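Local coordinates for ESX secretion system protein YukD (Bacillus subtilis, PDB 2BPS) that is required for secretion of YukE and is a probable component or regulator of the ESX/ESAT-6-like secretion system, at residues Pro28-Lys31 and Val32-Ala36; Ile35-Ala39 and Gln40-Met44. One frame throughout, in Å; residues are numbered along the deposited sequence.

Contact 1. Residues Pro28-Lys31 and Val32-Ala36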
loop_
_atom_site.group_PDB
_atom_site.type_symbol
_atom_site.label_atom_id
_atom_site.label_comp_id
_atom_site.label_asym_id
_atom_site.label_seq_id
_atom_site.Cartn_x
_atom_site.Cartn_y
_atom_site.Cartn_z
ATOM N N PRO A 28 -0.910 8.921 -3.265
ATOM C CA PRO A 28 0.476 8.648 -2.867
ATOM C C PRO A 28 0.531 7.247 -2.271
ATOM O O PRO A 28 -0.356 6.858 -1.503
ATOM C CB PRO A 28 0.751 9.703 -1.797
ATOM C CG PRO A 28 -0.203 10.805 -2.136
ATOM C CD PRO A 28 -1.452 10.054 -2.493
ATOM N N VAL A 29 1.560 6.488 -2.615
ATOM C CA VAL A 29 1.706 5.142 -2.080
ATOM C C VAL A 29 1.330 5.148 -0.597
ATOM O O VAL A 29 0.807 4.175 -0.056
ATOM C CB VAL A 29 3.153 4.658 -2.261
ATOM C CG1 VAL A 29 3.389 3.380 -1.479
ATOM C CG2 VAL A 29 3.421 4.420 -3.736
ATOM N N LYS A 30 1.579 6.282 0.037
ATOM C CA LYS A 30 1.297 6.483 1.445
ATOM C C LYS A 30 -0.172 6.280 1.829
ATOM O O LYS A 30 -0.463 5.745 2.903
ATOM C CB LYS A 30 1.757 7.888 1.826
ATOM C CG LYS A 30 1.393 8.338 3.220
ATOM C CD LYS A 30 2.069 9.664 3.548
ATOM C CE LYS A 30 1.778 10.717 2.489
ATOM N NZ LYS A 30 2.473 11.987 2.802
ATOM N N LYS A 31 -1.095 6.695 0.961
ATOM C CA LYS A 31 -2.526 6.561 1.255
ATOM C C LYS A 31 -2.897 5.154 1.683
ATOM O O LYS A 31 -3.736 4.967 2.559
ATOM C CB LYS A 31 -3.382 6.931 0.045
ATOM C CG LYS A 31 -4.302 8.132 0.251
ATOM C CD LYS A 31 -5.114 8.048 1.534
ATOM C CE LYS A 31 -5.928 9.327 1.743
ATOM N NZ LYS A 31 -6.509 9.405 3.120
ATOM N N VAL A 32 -2.291 4.168 1.034
ATOM C CA VAL A 32 -2.545 2.778 1.365
ATOM C C VAL A 32 -2.306 2.554 2.859
ATOM O O VAL A 32 -2.987 1.745 3.492
ATOM C CB VAL A 32 -1.614 1.830 0.558
ATOM C CG1 VAL A 32 -1.515 0.480 1.246
ATOM C CG2 VAL A 32 -2.154 1.640 -0.844
ATOM N N ILE A 33 -1.346 3.283 3.422
ATOM C CA ILE A 33 -1.029 3.123 4.831
ATOM C C ILE A 33 -2.069 3.746 5.769
ATOM O O ILE A 33 -2.433 3.150 6.798
ATOM C CB ILE A 33 0.360 3.681 5.133
ATOM C CG1 ILE A 33 1.384 3.010 4.221
ATOM C CG2 ILE A 33 0.746 3.372 6.566
ATOM C CD1 ILE A 33 2.780 3.508 4.417
ATOM N N ASP A 34 -2.555 4.934 5.425
ATOM C CA ASP A 34 -3.571 5.589 6.245
ATOM C C ASP A 34 -4.780 4.670 6.317
ATOM O O ASP A 34 -5.284 4.356 7.393
ATOM C CB ASP A 34 -3.979 6.917 5.618
ATOM C CG ASP A 34 -2.811 7.877 5.486
ATOM O OD1 ASP A 34 -3.004 8.946 4.861
ATOM O OD2 ASP A 34 -1.706 7.565 6.006
ATOM N N ILE A 35 -5.228 4.244 5.144
ATOM C CA ILE A 35 -6.365 3.357 5.026
ATOM C C ILE A 35 -6.137 2.070 5.809
ATOM O O ILE A 35 -7.018 1.613 6.540
ATOM C CB ILE A 35 -6.619 3.013 3.551
ATOM C CG1 ILE A 35 -6.912 4.305 2.779
ATOM C CG2 ILE A 35 -7.763 2.019 3.428
ATOM C CD1 ILE A 35 -7.267 4.084 1.337
ATOM N N ALA A 36 -4.952 1.492 5.660
ATOM C CA ALA A 36 -4.629 0.258 6.355
ATOM C C ALA A 36 -4.886 0.389 7.847
ATOM O O ALA A 36 -5.543 -0.460 8.442
ATOM C CB ALA A 36 -3.191 -0.107 6.111
#
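The bend of the Lys-31 chain at chi2 (-49°) and a chi1 of -60° in Asp-34, which sets CG beside the backbone N, lead the two charged groups to the same side of the helix. The two side chains meet at roughly a right angle, and NZ of Lys-31 stops 3.9 Å from OD1 of Asp-34, a long salt bridge on the flank of the helix. The aliphatic part of the lysine adds a little packing, with CD of Lys-31 4.3 Å from CG1 of Ile-35.

The backbone beneath illustrates how a helix gets under way. N of Val-32 donates to O of Val-29 at 3.3 Å, and N of Ile-33 to O of Lys-30 at 2.7 Å; both bonds link residues three apart. O of Lys-30 also receives a weak bond from N of Asp-34. One step on, N of Ile-35 reaches O of Lys-31 at 3.1 Å in an almost straight bond (174°), the four-residue spacing of a regular alpha helix.

Val-29, Val-32 and Ile-33 are buried, while Lys-30, Lys-31 and Asp-34 are partly exposed. NZ of Lys-30 makes a long, weak ion pair with Glu-64. Val-32 rests on Ile-7 and Ile-9 of strand 4-10 and on Leu-78 of strand 77-80, whereas Ile-33 meets Ile-80 and, with Val-29, Ile-52 of strand 51-54, so that the start of helix 31-39 is seated across the mixed sheet of the ubiquitin-like fold.

Contact 2. Residues Ile35-Ala39 and Gln40-Met44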
loop_
_atom_site.group_PDB
_atom_site.type_symbol
_atom_site.label_atom_id
_atom_site.label_comp_id
_atom_site.label_asym_id
_atom_site.label_seq_id
_atom_site.Cartn_x
_atom_site.Cartn_y
_atom_site.Cartn_z
ATOM N N ILE A 35 -5.228 4.244 5.144
ATOM C CA ILE A 35 -6.365 3.357 5.026
ATOM C C ILE A 35 -6.137 2.070 5.809
ATOM O O ILE A 35 -7.018 1.613 6.540
ATOM C CB ILE A 35 -6.619 3.013 3.551
ATOM C CG1 ILE A 35 -6.912 4.305 2.779
ATOM C CG2 ILE A 35 -7.763 2.019 3.428
ATOM C CD1 ILE A 35 -7.267 4.084 1.337
ATOM N N ALA A 36 -4.952 1.492 5.660
ATOM C CA ALA A 36 -4.629 0.258 6.355
ATOM C C ALA A 36 -4.886 0.389 7.847
ATOM O O ALA A 36 -5.543 -0.460 8.442
ATOM C CB ALA A 36 -3.191 -0.107 6.111
ATOM N N TRP A 37 -4.376 1.459 8.450
ATOM C CA TRP A 37 -4.553 1.673 9.885
ATOM C C TRP A 37 -5.993 1.929 10.307
ATOM O O TRP A 37 -6.402 1.488 11.376
ATOM C CB TRP A 37 -3.612 2.787 10.378
ATOM C CG TRP A 37 -2.365 2.223 11.061
ATOM C CD1 TRP A 37 -2.089 2.229 12.406
ATOM C CD2 TRP A 37 -1.309 1.463 10.449
ATOM N NE1 TRP A 37 -0.941 1.513 12.666
ATOM C CE2 TRP A 37 -0.440 1.035 11.486
ATOM C CE3 TRP A 37 -1.014 1.097 9.128
ATOM C CZ2 TRP A 37 0.700 0.259 11.242
ATOM C CZ3 TRP A 37 0.127 0.321 8.886
ATOM C CH2 TRP A 37 0.967 -0.087 9.943
ATOM N N GLN A 38 -6.764 2.620 9.466
ATOM C CA GLN A 38 -8.174 2.892 9.756
ATOM C C GLN A 38 -8.930 1.559 9.728
ATOM O O GLN A 38 -9.581 1.179 10.689
ATOM C CB GLN A 38 -8.782 3.848 8.707
ATOM C CG GLN A 38 -8.290 5.315 8.750
ATOM C CD GLN A 38 -8.912 6.238 7.655
ATOM O OE1 GLN A 38 -10.130 6.252 7.444
ATOM N NE2 GLN A 38 -8.065 7.022 6.981
ATOM N N ALA A 39 -8.808 0.839 8.623
ATOM C CA ALA A 39 -9.492 -0.438 8.435
ATOM C C ALA A 39 -9.143 -1.599 9.377
ATOM O O ALA A 39 -10.038 -2.320 9.821
ATOM C CB ALA A 39 -9.313 -0.894 6.986
ATOM N N GLN A 40 -7.860 -1.797 9.674
ATOM C CA GLN A 40 -7.451 -2.911 10.524
ATOM C C GLN A 40 -7.147 -2.563 11.970
ATOM O O GLN A 40 -7.005 -1.392 12.331
ATOM C CB GLN A 40 -6.247 -3.628 9.910
ATOM C CG GLN A 40 -6.534 -5.065 9.449
ATOM C CD GLN A 40 -7.389 -5.154 8.178
ATOM O OE1 GLN A 40 -8.474 -4.571 8.087
ATOM N NE2 GLN A 40 -6.900 -5.903 7.198
ATOM N N SER A 41 -7.055 -3.605 12.793
ATOM C CA SER A 41 -6.780 -3.464 14.223
ATOM C C SER A 41 -5.284 -3.476 14.458
ATOM O O SER A 41 -4.754 -4.336 15.168
ATOM C CB SER A 41 -7.411 -4.621 14.996
ATOM O OG SER A 41 -8.787 -4.745 14.690
ATOM N N VAL A 42 -4.603 -2.509 13.869
ATOM C CA VAL A 42 -3.164 -2.445 13.981
ATOM C C VAL A 42 -2.662 -1.636 15.172
ATOM O O VAL A 42 -2.437 -0.425 15.095
ATOM C CB VAL A 42 -2.589 -1.915 12.669
ATOM C CG1 VAL A 42 -3.300 -0.645 12.295
ATOM C CG2 VAL A 42 -1.113 -1.713 12.784
ATOM N N SER A 43 -2.495 -2.334 16.286
ATOM C CA SER A 43 -2.000 -1.728 17.509
ATOM C C SER A 43 -0.489 -1.690 17.355
ATOM O O SER A 43 0.211 -2.499 17.969
ATOM C CB SER A 43 -2.384 -2.612 18.707
ATOM O OG SER A 43 -1.918 -2.091 19.945
ATOM N N MET A 44 0.027 -0.769 16.540
ATOM C CA MET A 44 1.473 -0.731 16.336
ATOM C C MET A 44 2.238 0.519 16.766
ATOM O O MET A 44 2.857 0.501 17.826
ATOM C CB MET A 44 1.811 -1.086 14.888
ATOM C CG MET A 44 1.236 -2.428 14.401
ATOM S SD MET A 44 1.294 -3.865 15.519
ATOM C CE MET A 44 -0.499 -4.422 15.519
#
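The C-terminal end of helix 31-39 and the loop that leaves it form this contact, in which an indole on the last turn receives the returning chain. Trp-37 and Val-42 carry it. CG1 of Val-42 lies over one face of the indole in a CH-pi contact with the five-membered ring, although the closeness of the approach in the model is doubtful. A chi1 of 51° sets CG1 between the backbone N and the carbonyl carbon, and this is the branch that lies over the ring; CG2 is out beyond the rim. Met-44 comes from another direction: its CB sits at the edge of the ring, near the ring plane, 4.0 Å from CZ2 of Trp-37.

The helix itself closes with a backbone bond from N of Gln-40 to O of Ala-36, 2.9 Å long and nearly straight at 163°. CB of Gln-40 lies 3.6 Å from the same Ala-36 O. Gln-40 is the first residue to abandon helical backbone angles, and the chain then runs through two inverse gamma turns, centred on Ser-41 and Ser-43 and each closed by a weak bond. Between them Val-42 is directed back at the helix, whereas the side chains of both serines set off away from it.

Although most of this contact is at the surface, its inner side joins the sheet: Ala-36 and Gln-40 touch Phe-19 of strand 18-24. Tyr-14, in the loop between strands 4-10 and 18-24, meets Trp-37 edge-to-face and also touches Met-44, and Pro-46 adds to the surroundings of the indole ahead of strand 51-54.

In the fold
Followed from the N terminus, the chain makes the hairpin of strands 4-10 and 18-24, then enters contact 1, where a loop turns into helix 31-39. Contact 2 follows directly at the helix's other end and leads on toward strand 51-54. Neither closes a long loop, and they do not cross; they overlap at Ile-35 and Ala-36, with centres 11 Å apart. Contact 1 is the more deeply set, fastening the helix start to strands 4-10, 77-80 and 51-54, while contact 2, nearer the surface, joins the helix end to the hairpin. Together they show how both ends of one short helix are fitted to a beta-grasp sheet.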